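Local coordinates for Cag pathogenicity island protein (Cag10) (Helicobacter pylori 26695, PDB 6IQT) that serves as the VirB8 homologue (CagV) of the Cag type IV secretion system, here its NTF2-like soluble domain, and probably acts as a self-associating structural component, at residues F80-V84 with I115-T119; R53-M58 with A69-F73; T105-I111 with K129-Y135. All coordinates share one frame. Residues are numbered along the deposited sequence.

Contact 1 of 3, residues F80-V84 with I115-T119; sequences FVDKV and ITPDT
How a helix hands its chain over to a sheet is well illustrated by F80-V84 against I115-T119. F80 is the last helical residue (phi/psi -94/-24); V81 then takes a positive phi (37/-135), D82 (-99/18) and K83 (-119/-10) complete the bend, and V84 is extended (-139/145). K83 N donates to F80 O at 3.1 Å, and with these angles F80-K83 comes close to a type II' turn; V84 N to F80 O, also 3.1 Å, is weak. I115-P117 is the end of a strand. V84 and P117 form an antiparallel non-hydrogen-bonded pair, CA to CA 3.8 Å, and just beyond it D118 N donates to K83 O (2.6 Å, 134° at the hydrogen).

V84 adopts chi1 t, which sets CG1 3.4 Å from I115 CG2 and 3.9 Å from P117 CG, on the sheet face that V84 and P117 share. F80, chi1 m with chi2 -38°, swings its ring obliquely to I115 (chi1 m), CE1 to CG1 4.2 Å. K83 (m) lays CB 4.2 Å from CG2 of the poorly ordered T119 (t), while its amine leads away. D118 (m) places OD1 3.6 Å from V84 C, and OD2 has a long, weak ion pair with K47. Y45 lies against the bend, its hydroxyl hydrogen-bonded to V81 O and its ring meeting that of F80.

Such a turn, leading from helix 66-80 into outer strand 84-98 beside strand 105-117, is the helix-to-sheet junction of the NTF2-like alpha+beta fold of VirB8 domains.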
ATOM      1  N   PHE A  80     -10.932   5.447  16.123  1.00 35.44           N
ATOM      2  CA  PHE A  80     -12.095   4.686  16.564  1.00 34.47           C
ATOM      3  C   PHE A  80     -12.382   4.803  18.061  1.00 39.21           C
ATOM      4  O   PHE A  80     -13.537   4.624  18.465  1.00 43.98           O
ATOM      5  CB  PHE A  80     -11.920   3.211  16.204  1.00 37.40           C
ATOM      6  CG  PHE A  80     -11.743   2.958  14.741  1.00 38.26           C
ATOM      7  CD1 PHE A  80     -12.455   3.687  13.795  1.00 42.08           C
ATOM      8  CD2 PHE A  80     -10.852   1.994  14.305  1.00 33.08           C
ATOM      9  CE1 PHE A  80     -12.285   3.442  12.430  1.00 41.98           C
ATOM     10  CE2 PHE A  80     -10.670   1.748  12.951  1.00 40.26           C
ATOM     11  CZ  PHE A  80     -11.386   2.468  12.011  1.00 39.65           C
ATOM     12  N   VAL A  81     -11.373   5.122  18.879  1.00 43.40           N
ATOM     13  CA  VAL A  81     -11.453   5.237  20.343  1.00 43.63           C
ATOM     14  C   VAL A  81     -12.387   4.190  20.957  1.00 46.56           C
ATOM     15  O   VAL A  81     -12.310   2.999  20.627  1.00 43.28           O
ATOM     16  CB  VAL A  81     -11.838   6.675  20.774  1.00 42.67           C
ATOM     17  CG1 VAL A  81     -10.661   7.623  20.521  1.00 38.98           C
ATOM     18  CG2 VAL A  81     -13.092   7.199  20.058  1.00 40.99           C
ATOM     19  N   ASP A  82     -13.248   4.613  21.883  1.00 43.47           N
ATOM     20  CA  ASP A  82     -14.190   3.712  22.539  1.00 46.71           C
ATOM     21  C   ASP A  82     -15.586   3.788  21.929  1.00 41.08           C
ATOM     22  O   ASP A  82     -16.557   3.345  22.556  1.00 42.34           O
ATOM     23  CB  ASP A  82     -14.252   4.007  24.042  1.00 48.07           C
ATOM     24  CG  ASP A  82     -14.919   5.343  24.355  1.00 60.58           C
ATOM     25  OD1 ASP A  82     -14.652   6.342  23.643  1.00 62.23           O
ATOM     26  OD2 ASP A  82     -15.723   5.393  25.318  1.00 66.73           O
ATOM     27  N   LYS A  83     -15.706   4.326  20.716  1.00 44.36           N
ATOM     28  CA  LYS A  83     -17.005   4.612  20.126  1.00 49.76           C
ATOM     29  C   LYS A  83     -17.290   3.872  18.827  1.00 50.90           C
ATOM     30  O   LYS A  83     -18.432   3.936  18.344  1.00 51.00           O
ATOM     31  CB  LYS A  83     -17.152   6.122  19.867  1.00 52.25           C
ATOM     32  CG  LYS A  83     -17.042   6.974  21.118  1.00 50.31           C
ATOM     33  CD  LYS A  83     -17.420   8.420  20.839  1.00 61.01           C
ATOM     34  CE  LYS A  83     -16.612   9.383  21.707  1.00 68.80           C
ATOM     35  NZ  LYS A  83     -15.242   9.627  21.179  1.00 71.36           N
ATOM     36  N   VAL A  84     -16.301   3.198  18.229  1.00 38.08           N
ATOM     37  CA  VAL A  84     -16.462   2.574  16.917  1.00 41.55           C
ATOM     38  C   VAL A  84     -15.781   1.211  16.920  1.00 47.25           C
ATOM     39  O   VAL A  84     -14.721   1.045  17.529  1.00 45.24           O
ATOM     40  CB  VAL A  84     -15.865   3.448  15.793  1.00 49.24           C
ATOM     41  CG1 VAL A  84     -16.441   3.035  14.468  1.00 56.14           C
ATOM     42  CG2 VAL A  84     -16.109   4.934  16.042  1.00 50.93           C
ATOM     43  N   ILE A 115     -17.286  -0.659   9.303  1.00 34.52           N
ATOM     44  CA  ILE A 115     -17.179   0.222  10.455  1.00 39.29           C
ATOM     45  C   ILE A 115     -18.589   0.454  10.990  1.00 42.57           C
ATOM     46  O   ILE A 115     -19.472   0.924  10.262  1.00 44.39           O
ATOM     47  CB  ILE A 115     -16.472   1.534  10.083  1.00 51.20           C
ATOM     48  CG1 ILE A 115     -14.963   1.287   9.940  1.00 46.19           C
ATOM     49  CG2 ILE A 115     -16.744   2.605  11.106  1.00 56.72           C
ATOM     50  CD1 ILE A 115     -14.343   1.938   8.729  1.00 47.12           C
ATOM     51  N   THR A 116     -18.825   0.061  12.235  1.00 42.64           N
ATOM     52  CA  THR A 116     -20.111   0.303  12.886  1.00 49.72           C
ATOM     53  C   THR A 116     -19.834   1.017  14.203  1.00 53.54           C
ATOM     54  O   THR A 116     -19.174   0.443  15.093  1.00 46.21           O
ATOM     55  CB  THR A 116     -20.902  -0.991  13.094  1.00 57.05           C
ATOM     56  OG1 THR A 116     -20.175  -1.878  13.949  1.00 55.64           O
ATOM     57  CG2 THR A 116     -21.152  -1.708  11.770  1.00 63.61           C
ATOM     58  N   PRO A 117     -20.244   2.273  14.354  1.00 64.70           N
ATOM     59  CA  PRO A 117     -20.022   2.961  15.630  1.00 72.82           C
ATOM     60  C   PRO A 117     -20.976   2.466  16.706  1.00 76.14           C
ATOM     61  O   PRO A 117     -22.163   2.235  16.456  1.00 70.71           O
ATOM     62  CB  PRO A 117     -20.267   4.435  15.282  1.00 67.62           C
ATOM     63  CG  PRO A 117     -19.966   4.503  13.816  1.00 66.14           C
ATOM     64  CD  PRO A 117     -20.564   3.232  13.285  1.00 66.03           C
ATOM     65  N   ASP A 118     -20.428   2.294  17.915  1.00 76.72           N
ATOM     66  CA  ASP A 118     -21.190   1.872  19.087  1.00 81.91           C
ATOM     67  C   ASP A 118     -22.153   2.945  19.579  1.00 87.01           C
ATOM     68  O   ASP A 118     -23.028   2.637  20.398  1.00 86.12           O
ATOM     69  CB  ASP A 118     -20.241   1.487  20.233  1.00 77.50           C
ATOM     70  CG  ASP A 118     -19.218   0.436  19.825  1.00 72.27           C
ATOM     71  OD1 ASP A 118     -18.892   0.355  18.624  1.00 71.22           O
ATOM     72  OD2 ASP A 118     -18.730  -0.306  20.701  1.00 71.23           O
ATOM     73  N   THR A 119     -22.022   4.180  19.100  1.00 94.63           N
ATOM     74  CA  THR A 119     -22.793   5.313  19.612  1.00 98.24           C
ATOM     75  C   THR A 119     -24.020   5.582  18.739  1.00106.36           C
ATOM     76  O   THR A 119     -24.240   6.692  18.247  1.00110.41           O
ATOM     77  CB  THR A 119     -21.903   6.550  19.713  1.00 96.46           C
ATOM     78  OG1 THR A 119     -22.717   7.717  19.890  1.00 98.79           O
ATOM     79  CG2 THR A 119     -21.045   6.707  18.454  1.00 92.38           C
TER

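Contact 2 of 3, residues R53-M58 with A69-F73; sequences RKDQLM and AMRMF
Helices can pack without a single hydrogen bond between them, and R53-M58 with A69-F73 is a case in which the alkyl parts of charged side chains join in. Both segments are regular alpha-helix, running nearly antiparallel at 152° with axes 10.8 Å apart. K54 lies opposite F73 (CA to CA 7.4 Å) and M58 opposite A69 (7.6 Å).

The aromatic contacts centre on F73, chi1 t and chi2 82°. K54 CB sits over one face of its ring in a CH-pi contact, 4.0 Å from the centroid and 24° off the normal. R53, chi1 and chi2 both t, brings CD to the ring edge, 3.8 Å from F73 CE1.

Aliphatic packing fills the rest. L57 (t, p) places CD2 4.2 Å from A69 CB and 4.4 Å from F73 CB. Selenomethionine M58 (m, m) curls CE to 3.9 Å from A69 CB and 4.4 Å from M70 CB. Selenomethionine M70 (t, p) brings its CE 3.3 Å from K54 CE.

Polar groups look elsewhere: M58 O accepts from Q66 NE2, and R71 NH2 is hydrogen-bonded to T119 O and E121 O of the second subunit. L57 also meets F38 of helix 30-43.

With no hydrogen bond between the segments, cohesion rests on van der Waals packing and the CH-pi contact, and the lysine and arginine contribute their methylenes rather than their charges.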
ATOM      1  N   ARG A  53      -4.599  -7.818  21.026  1.00 25.35           N
ATOM      2  CA  ARG A  53      -4.537  -7.595  19.579  1.00 26.11           C
ATOM      3  C   ARG A  53      -3.140  -7.169  19.145  1.00 26.44           C
ATOM      4  O   ARG A  53      -2.592  -7.709  18.179  1.00 26.14           O
ATOM      5  CB  ARG A  53      -5.575  -6.552  19.139  1.00 25.09           C
ATOM      6  CG  ARG A  53      -5.507  -6.250  17.611  1.00 30.36           C
ATOM      7  CD  ARG A  53      -6.450  -5.125  17.178  1.00 26.24           C
ATOM      8  NE  ARG A  53      -7.834  -5.471  17.475  1.00 32.47           N
ATOM      9  CZ  ARG A  53      -8.630  -6.160  16.658  1.00 37.62           C
ATOM     10  NH1 ARG A  53      -8.203  -6.567  15.456  1.00 26.00           N
ATOM     11  NH2 ARG A  53      -9.866  -6.435  17.045  1.00 31.57           N
ATOM     12  N   LYS A  54      -2.525  -6.223  19.867  1.00 25.30           N
ATOM     13  CA  LYS A  54      -1.174  -5.788  19.512  1.00 22.65           C
ATOM     14  C   LYS A  54      -0.157  -6.922  19.648  1.00 23.51           C
ATOM     15  O   LYS A  54       0.728  -7.071  18.798  1.00 25.89           O
ATOM     16  CB  LYS A  54      -0.760  -4.575  20.366  1.00 30.07           C
ATOM     17  CG  LYS A  54       0.697  -4.132  20.174  1.00 36.40           C
ATOM     18  CD  LYS A  54       1.616  -4.712  21.270  1.00 45.52           C
ATOM     19  CE  LYS A  54       3.061  -4.220  21.135  1.00 53.22           C
ATOM     20  NZ  LYS A  54       4.022  -4.830  22.094  1.00 56.95           N
ATOM     21  N   ASP A  55      -0.251  -7.718  20.715  1.00 25.79           N
ATOM     22  CA  ASP A  55       0.685  -8.829  20.901  1.00 29.99           C
ATOM     23  C   ASP A  55       0.575  -9.857  19.775  1.00 28.81           C
ATOM     24  O   ASP A  55       1.593 -10.373  19.290  1.00 28.71           O
ATOM     25  CB  ASP A  55       0.428  -9.516  22.246  1.00 33.18           C
ATOM     26  CG  ASP A  55       1.026  -8.760  23.425  1.00 56.09           C
ATOM     27  OD1 ASP A  55       1.980  -7.973  23.221  1.00 70.73           O
ATOM     28  OD2 ASP A  55       0.539  -8.964  24.561  1.00 56.97           O
ATOM     29  N   GLN A  56      -0.649 -10.197  19.371  1.00 28.79           N
ATOM     30  CA  GLN A  56      -0.816 -11.161  18.282  1.00 24.98           C
ATOM     31  C   GLN A  56      -0.300 -10.593  16.965  1.00 24.85           C
ATOM     32  O   GLN A  56       0.440 -11.264  16.237  1.00 22.33           O
ATOM     33  CB  GLN A  56      -2.281 -11.568  18.172  1.00 23.10           C
ATOM     34  CG  GLN A  56      -2.712 -12.545  19.282  1.00 30.81           C
ATOM     35  CD  GLN A  56      -4.031 -13.237  18.955  1.00 33.18           C
ATOM     36  OE1 GLN A  56      -4.390 -13.379  17.786  1.00 34.00           O
ATOM     37  NE2 GLN A  56      -4.758 -13.654  19.985  1.00 38.87           N
ATOM     38  N   LEU A  57      -0.650  -9.339  16.662  1.00 21.92           N
ATOM     39  CA  LEU A  57      -0.178  -8.696  15.437  1.00 24.18           C
ATOM     40  C   LEU A  57       1.348  -8.728  15.322  1.00 29.12           C
ATOM     41  O   LEU A  57       1.901  -9.077  14.269  1.00 25.63           O
ATOM     42  CB  LEU A  57      -0.693  -7.254  15.399  1.00 24.98           C
ATOM     43  CG  LEU A  57      -0.198  -6.377  14.251  1.00 31.50           C
ATOM     44  CD1 LEU A  57      -0.536  -7.020  12.921  1.00 29.82           C
ATOM     45  CD2 LEU A  57      -0.823  -4.983  14.338  1.00 29.52           C
HETATM   46  N   MSE A  58       2.042  -8.358  16.396  1.00 28.14           N
HETATM   47  CA  MSE A  58       3.497  -8.377  16.481  1.00 26.81           C
HETATM   48  C   MSE A  58       4.087  -9.742  16.055  1.00 28.70           C
HETATM   49  O   MSE A  58       5.127  -9.822  15.390  1.00 26.72           O
HETATM   50  CB  MSE A  58       3.905  -8.053  17.918  1.00 34.99           C
HETATM   51  CG  MSE A  58       3.696  -6.608  18.299  1.00 38.61           C
HETATM   52 SE   MSE A  58       4.558  -5.433  16.988  0.36 33.08          SE
HETATM   53  CE  MSE A  58       2.971  -4.696  16.150  1.00 32.58           C
ATOM     54  N   ALA A  69       3.667  -1.761  11.536  1.00 29.10           N
ATOM     55  CA  ALA A  69       2.434  -2.352  12.041  1.00 31.16           C
ATOM     56  C   ALA A  69       1.925  -1.598  13.266  1.00 25.44           C
ATOM     57  O   ALA A  69       0.720  -1.347  13.399  1.00 27.89           O
ATOM     58  CB  ALA A  69       2.655  -3.831  12.371  1.00 31.87           C
HETATM   59  N   MSE A  70       2.827  -1.210  14.155  1.00 25.18           N
HETATM   60  CA  MSE A  70       2.428  -0.471  15.353  1.00 28.49           C
HETATM   61  C   MSE A  70       1.867   0.928  15.007  1.00 23.41           C
HETATM   62  O   MSE A  70       0.905   1.391  15.633  1.00 30.60           O
HETATM   63  CB  MSE A  70       3.614  -0.347  16.324  1.00 31.26           C
HETATM   64  CG  MSE A  70       3.208   0.219  17.677  1.00 44.30           C
HETATM   65 SE   MSE A  70       1.954  -0.981  18.585  0.31 42.02          SE
HETATM   66  CE  MSE A  70       2.738  -1.015  20.334  1.00 52.62           C
ATOM     67  N   ARG A  71       2.444   1.586  13.997  1.00 28.06           N
ATOM     68  CA  ARG A  71       1.908   2.884  13.581  1.00 32.77           C
ATOM     69  C   ARG A  71       0.482   2.750  13.059  1.00 31.86           C
ATOM     70  O   ARG A  71      -0.370   3.614  13.314  1.00 26.74           O
ATOM     71  CB  ARG A  71       2.802   3.522  12.521  1.00 34.13           C
ATOM     72  CG  ARG A  71       4.121   4.034  13.058  1.00 42.69           C
ATOM     73  CD  ARG A  71       4.944   4.704  11.951  1.00 42.51           C
ATOM     74  NE  ARG A  71       6.139   5.347  12.489  1.00 43.36           N
ATOM     75  CZ  ARG A  71       6.177   6.599  12.935  1.00 35.47           C
ATOM     76  NH1 ARG A  71       5.091   7.356  12.890  1.00 35.34           N
ATOM     77  NH2 ARG A  71       7.310   7.100  13.422  1.00 34.35           N
HETATM   78  N   MSE A  72       0.189   1.670  12.338  1.00 24.39           N
HETATM   79  CA  MSE A  72      -1.160   1.485  11.825  1.00 25.49           C
HETATM   80  C   MSE A  72      -2.139   1.117  12.925  1.00 29.11           C
HETATM   81  O   MSE A  72      -3.299   1.544  12.918  1.00 30.74           O
HETATM   82  CB  MSE A  72      -1.156   0.414  10.733  1.00 30.77           C
HETATM   83  CG  MSE A  72      -0.227   0.765   9.598  1.00 34.74           C
HETATM   84 SE   MSE A  72      -0.204  -0.605   8.248  0.39 32.88          SE
HETATM   85  CE  MSE A  72      -2.099  -0.630   7.897  1.00 33.59           C
ATOM     86  N   PHE A  73      -1.663   0.295  13.858  1.00 27.81           N
ATOM     87  CA  PHE A  73      -2.446  -0.028  15.045  1.00 30.46           C
ATOM     88  C   PHE A  73      -2.820   1.243  15.806  1.00 30.57           C
ATOM     89  O   PHE A  73      -3.987   1.452  16.158  1.00 29.58           O
ATOM     90  CB  PHE A  73      -1.628  -0.997  15.911  1.00 32.19           C
ATOM     91  CG  PHE A  73      -2.260  -1.363  17.234  1.00 34.93           C
ATOM     92  CD1 PHE A  73      -3.220  -2.358  17.312  1.00 35.87           C
ATOM     93  CD2 PHE A  73      -1.835  -0.759  18.409  1.00 40.74           C
ATOM     94  CE1 PHE A  73      -3.782  -2.722  18.527  1.00 36.29           C
ATOM     95  CE2 PHE A  73      -2.390  -1.118  19.631  1.00 43.61           C
ATOM     96  CZ  PHE A  73      -3.370  -2.102  19.690  1.00 36.41           C
TER

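Contact 3 of 3, residues T105-I111 with K129-Y135; sequences TRLTFFI and KQVTIYY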
ATOM      1  N   THR A 105       7.669 -13.364  -1.065  1.00 26.58           N
ATOM      2  CA  THR A 105       6.542 -13.593  -1.958  1.00 25.18           C
ATOM      3  C   THR A 105       5.557 -12.441  -1.788  1.00 23.81           C
ATOM      4  O   THR A 105       5.305 -11.992  -0.665  1.00 24.27           O
ATOM      5  CB  THR A 105       5.850 -14.958  -1.654  1.00 24.27           C
ATOM      6  OG1 THR A 105       6.791 -16.011  -1.833  1.00 28.91           O
ATOM      7  CG2 THR A 105       4.650 -15.202  -2.586  1.00 22.01           C
ATOM      8  N   ARG A 106       5.021 -11.957  -2.909  1.00 22.20           N
ATOM      9  CA  ARG A 106       4.052 -10.862  -2.936  1.00 23.72           C
ATOM     10  C   ARG A 106       2.635 -11.420  -3.064  1.00 20.79           C
ATOM     11  O   ARG A 106       2.357 -12.206  -3.968  1.00 22.48           O
ATOM     12  CB  ARG A 106       4.343  -9.924  -4.114  1.00 27.48           C
ATOM     13  CG  ARG A 106       3.517  -8.631  -4.110  1.00 27.26           C
ATOM     14  CD  ARG A 106       3.094  -8.234  -5.520  1.00 29.07           C
ATOM     15  NE  ARG A 106       4.210  -8.167  -6.455  1.00 32.45           N
ATOM     16  CZ  ARG A 106       4.218  -8.771  -7.642  1.00 31.49           C
ATOM     17  NH1 ARG A 106       3.178  -9.503  -8.023  1.00 30.73           N
ATOM     18  NH2 ARG A 106       5.261  -8.651  -8.447  1.00 35.15           N
ATOM     19  N   LEU A 107       1.746 -11.010  -2.163  1.00 19.42           N
ATOM     20  CA  LEU A 107       0.328 -11.329  -2.237  1.00 18.97           C
ATOM     21  C   LEU A 107      -0.457 -10.059  -2.557  1.00 27.30           C
ATOM     22  O   LEU A 107      -0.157  -8.988  -2.025  1.00 23.11           O
ATOM     23  CB  LEU A 107      -0.153 -11.930  -0.908  1.00 17.82           C
ATOM     24  CG  LEU A 107       0.545 -13.179  -0.353  1.00 21.22           C
ATOM     25  CD1 LEU A 107      -0.039 -13.558   1.014  1.00 22.33           C
ATOM     26  CD2 LEU A 107       0.409 -14.359  -1.325  1.00 22.67           C
ATOM     27  N   THR A 108      -1.455 -10.156  -3.436  1.00 26.56           N
ATOM     28  CA  THR A 108      -2.276  -8.986  -3.750  1.00 27.28           C
ATOM     29  C   THR A 108      -3.752  -9.369  -3.673  1.00 24.05           C
ATOM     30  O   THR A 108      -4.155 -10.437  -4.146  1.00 21.71           O
ATOM     31  CB  THR A 108      -1.926  -8.390  -5.148  1.00 31.19           C
ATOM     32  OG1 THR A 108      -1.878  -9.434  -6.123  1.00 38.34           O
ATOM     33  CG2 THR A 108      -0.562  -7.714  -5.131  1.00 27.27           C
ATOM     34  N   PHE A 109      -4.555  -8.512  -3.047  1.00 20.27           N
ATOM     35  CA  PHE A 109      -5.962  -8.838  -2.839  1.00 20.14           C
ATOM     36  C   PHE A 109      -6.683  -7.570  -2.413  1.00 26.80           C
ATOM     37  O   PHE A 109      -6.066  -6.531  -2.158  1.00 24.45           O
ATOM     38  CB  PHE A 109      -6.147  -9.940  -1.780  1.00 23.63           C
ATOM     39  CG  PHE A 109      -5.387  -9.683  -0.505  1.00 23.33           C
ATOM     40  CD1 PHE A 109      -5.973  -8.975   0.532  1.00 21.44           C
ATOM     41  CD2 PHE A 109      -4.079 -10.152  -0.347  1.00 25.30           C
ATOM     42  CE1 PHE A 109      -5.260  -8.723   1.716  1.00 25.99           C
ATOM     43  CE2 PHE A 109      -3.371  -9.911   0.824  1.00 22.56           C
ATOM     44  CZ  PHE A 109      -3.963  -9.197   1.856  1.00 30.24           C
ATOM     45  N   PHE A 110      -8.002  -7.672  -2.329  1.00 24.13           N
ATOM     46  CA  PHE A 110      -8.836  -6.573  -1.869  1.00 23.95           C
ATOM     47  C   PHE A 110      -9.356  -6.903  -0.479  1.00 19.52           C
ATOM     48  O   PHE A 110      -9.562  -8.073  -0.146  1.00 24.12           O
ATOM     49  CB  PHE A 110     -10.022  -6.334  -2.817  1.00 25.17           C
ATOM     50  CG  PHE A 110      -9.619  -5.827  -4.183  1.00 30.10           C
ATOM     51  CD1 PHE A 110      -9.334  -4.486  -4.386  1.00 35.06           C
ATOM     52  CD2 PHE A 110      -9.535  -6.690  -5.261  1.00 39.73           C
ATOM     53  CE1 PHE A 110      -8.976  -4.015  -5.642  1.00 37.27           C
ATOM     54  CE2 PHE A 110      -9.177  -6.222  -6.518  1.00 44.46           C
ATOM     55  CZ  PHE A 110      -8.899  -4.890  -6.707  1.00 40.23           C
ATOM     56  N   ILE A 111      -9.596  -5.861   0.323  1.00 22.62           N
ATOM     57  CA  ILE A 111     -10.230  -6.043   1.624  1.00 25.54           C
ATOM     58  C   ILE A 111     -11.430  -5.114   1.741  1.00 29.42           C
ATOM     59  O   ILE A 111     -11.525  -4.079   1.083  1.00 25.12           O
ATOM     60  CB  ILE A 111      -9.276  -5.816   2.824  1.00 27.14           C
ATOM     61  CG1 ILE A 111      -8.833  -4.363   2.921  1.00 21.86           C
ATOM     62  CG2 ILE A 111      -8.074  -6.746   2.759  1.00 26.24           C
ATOM     63  CD1 ILE A 111      -8.129  -4.072   4.246  1.00 26.94           C
ATOM     64  N   LYS A 129     -10.156  -1.436   0.199  1.00 27.88           N
ATOM     65  CA  LYS A 129      -8.754  -1.150  -0.063  1.00 26.31           C
ATOM     66  C   LYS A 129      -8.175  -2.257  -0.928  1.00 27.89           C
ATOM     67  O   LYS A 129      -8.623  -3.402  -0.867  1.00 25.78           O
ATOM     68  CB  LYS A 129      -7.922  -1.065   1.227  1.00 28.97           C
ATOM     69  CG  LYS A 129      -8.214   0.131   2.141  1.00 38.48           C
ATOM     70  CD  LYS A 129      -7.566  -0.081   3.503  1.00 41.98           C
ATOM     71  CE  LYS A 129      -7.485   1.207   4.308  1.00 49.44           C
ATOM     72  NZ  LYS A 129      -8.800   1.891   4.351  1.00 55.36           N
ATOM     73  N   GLN A 130      -7.156  -1.919  -1.709  1.00 28.97           N
ATOM     74  CA  GLN A 130      -6.325  -2.929  -2.346  1.00 29.07           C
ATOM     75  C   GLN A 130      -5.026  -3.034  -1.560  1.00 24.20           C
ATOM     76  O   GLN A 130      -4.403  -2.020  -1.243  1.00 25.99           O
ATOM     77  CB  GLN A 130      -6.034  -2.603  -3.815  1.00 28.83           C
ATOM     78  CG  GLN A 130      -5.286  -3.735  -4.495  1.00 36.61           C
ATOM     79  CD  GLN A 130      -4.455  -3.269  -5.668  1.00 58.71           C
ATOM     80  OE1 GLN A 130      -4.846  -3.446  -6.820  1.00 61.31           O
ATOM     81  NE2 GLN A 130      -3.299  -2.668  -5.382  1.00 62.02           N
ATOM     82  N   VAL A 131      -4.648  -4.255  -1.207  1.00 26.53           N
ATOM     83  CA  VAL A 131      -3.563  -4.486  -0.265  1.00 24.20           C
ATOM     84  C   VAL A 131      -2.553  -5.398  -0.932  1.00 25.69           C
ATOM     85  O   VAL A 131      -2.932  -6.381  -1.579  1.00 26.01           O
ATOM     86  CB  VAL A 131      -4.074  -5.129   1.052  1.00 27.14           C
ATOM     87  CG1 VAL A 131      -2.908  -5.571   1.947  1.00 29.48           C
ATOM     88  CG2 VAL A 131      -5.033  -4.192   1.787  1.00 31.35           C
ATOM     89  N   THR A 132      -1.277  -5.094  -0.723  1.00 25.99           N
ATOM     90  CA  THR A 132      -0.149  -5.924  -1.128  1.00 24.31           C
ATOM     91  C   THR A 132       0.677  -6.255   0.107  1.00 23.63           C
ATOM     92  O   THR A 132       1.089  -5.349   0.835  1.00 26.14           O
ATOM     93  CB  THR A 132       0.735  -5.171  -2.131  1.00 35.99           C
ATOM     94  OG1 THR A 132      -0.049  -4.735  -3.244  1.00 37.62           O
ATOM     95  CG2 THR A 132       1.888  -6.038  -2.598  1.00 29.16           C
ATOM     96  N   ILE A 133       0.949  -7.532   0.349  1.00 22.04           N
ATOM     97  CA  ILE A 133       1.854  -7.848   1.449  1.00 23.74           C
ATOM     98  C   ILE A 133       3.005  -8.693   0.916  1.00 23.91           C
ATOM     99  O   ILE A 133       2.866  -9.461  -0.040  1.00 22.66           O
ATOM    100  CB  ILE A 133       1.183  -8.560   2.656  1.00 34.56           C
ATOM    101  CG1 ILE A 133       0.854 -10.006   2.334  1.00 39.96           C
ATOM    102  CG2 ILE A 133      -0.044  -7.796   3.218  1.00 32.99           C
ATOM    103  CD1 ILE A 133       0.971 -10.905   3.545  1.00 49.19           C
ATOM    104  N   TYR A 134       4.155  -8.551   1.563  1.00 19.83           N
ATOM    105  CA  TYR A 134       5.335  -9.345   1.262  1.00 22.75           C
ATOM    106  C   TYR A 134       5.635 -10.207   2.476  1.00 21.27           C
ATOM    107  O   TYR A 134       5.682  -9.695   3.599  1.00 23.65           O
ATOM    108  CB  TYR A 134       6.521  -8.437   0.930  1.00 24.84           C
ATOM    109  CG  TYR A 134       6.292  -7.554  -0.281  1.00 25.56           C
ATOM    110  CD1 TYR A 134       5.549  -6.386  -0.196  1.00 22.71           C
ATOM    111  CD2 TYR A 134       6.816  -7.902  -1.514  1.00 23.35           C
ATOM    112  CE1 TYR A 134       5.344  -5.574  -1.333  1.00 24.87           C
ATOM    113  CE2 TYR A 134       6.604  -7.123  -2.631  1.00 27.39           C
ATOM    114  CZ  TYR A 134       5.879  -5.960  -2.539  1.00 30.41           C
ATOM    115  OH  TYR A 134       5.696  -5.189  -3.673  1.00 29.29           O
ATOM    116  N   TYR A 135       5.844 -11.510   2.267  1.00 21.58           N
ATOM    117  CA  TYR A 135       6.016 -12.405   3.401  1.00 22.63           C
ATOM    118  C   TYR A 135       7.119 -13.425   3.131  1.00 22.47           C
ATOM    119  O   TYR A 135       7.504 -13.686   1.989  1.00 23.69           O
ATOM    120  CB  TYR A 135       4.703 -13.150   3.766  1.00 20.63           C
ATOM    121  CG  TYR A 135       4.394 -14.285   2.822  1.00 20.70           C
ATOM    122  CD1 TYR A 135       3.642 -14.066   1.681  1.00 19.99           C
ATOM    123  CD2 TYR A 135       4.881 -15.579   3.062  1.00 24.86           C
ATOM    124  CE1 TYR A 135       3.362 -15.102   0.787  1.00 22.57           C
ATOM    125  CE2 TYR A 135       4.622 -16.614   2.167  1.00 24.62           C
ATOM    126  CZ  TYR A 135       3.873 -16.368   1.032  1.00 24.25           C
ATOM    127  OH  TYR A 135       3.604 -17.395   0.151  1.00 23.88           O
TER
HETATM  128  O   HOH W   1       8.360 -16.113   0.616  1.00 30.94           O
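Eight backbone hydrogen bonds hold these strands, in reciprocal couples at T105-Y135, L107-I133, F109-V131 and I111-K129; V131 N to F109 O is 2.8 Å and T105 N to Y135 O 3.1 Å. A water bridges T105 OG1 and Y135 O, 2.9 Å from each. The non-hydrogen-bonded pairs add CA-H...O contacts, such as T132 CA to L107 O at 3.2 Å.

On the face bearing R106, T108, F110, Q130, T132 and Y134, R106 CG lies over the Y134 ring, 4.2 Å from its centroid. The R106 guanidinium makes salt bridges to E97 and to D52 of the second subunit, which also binds Y134 OH.

The opposite face, with T105, L107, F109, I111, K129, V131, I133 and Y135, is mostly apolar: L107 CD1 meets I133 CD1 at 3.8 Å, F109 CZ meets V131 CG1 at 3.8 Å, and helix 30-43 packs against L107, F109 and Y135.

One hairpin thus carries two chemistries, a mainly apolar face for the subunit's own helix 30-43 and a more polar one for its partner.

Overall arrangement
The three contacts show how bonding follows place in an alpha+beta domain. Contact 3 is buried in the sheet, contact 2 is a partly buried helix pair, and contact 1 lies at the surface. Contacts 1 and 3 share strand 105-117 but use regions on opposite sides of the chain's centre, about 26 Å apart between contact centres: regular backbone pairing in contact 3 dwindles in contact 1 to one bridge and one hydrogen bond. Contact 2, about 17 Å from contact 3 between centres, dispenses with such bonds. Helix 66-80, used by contact 2, leads into the turn of contact 1. Contacts 2 and 3 both also touch the second subunit.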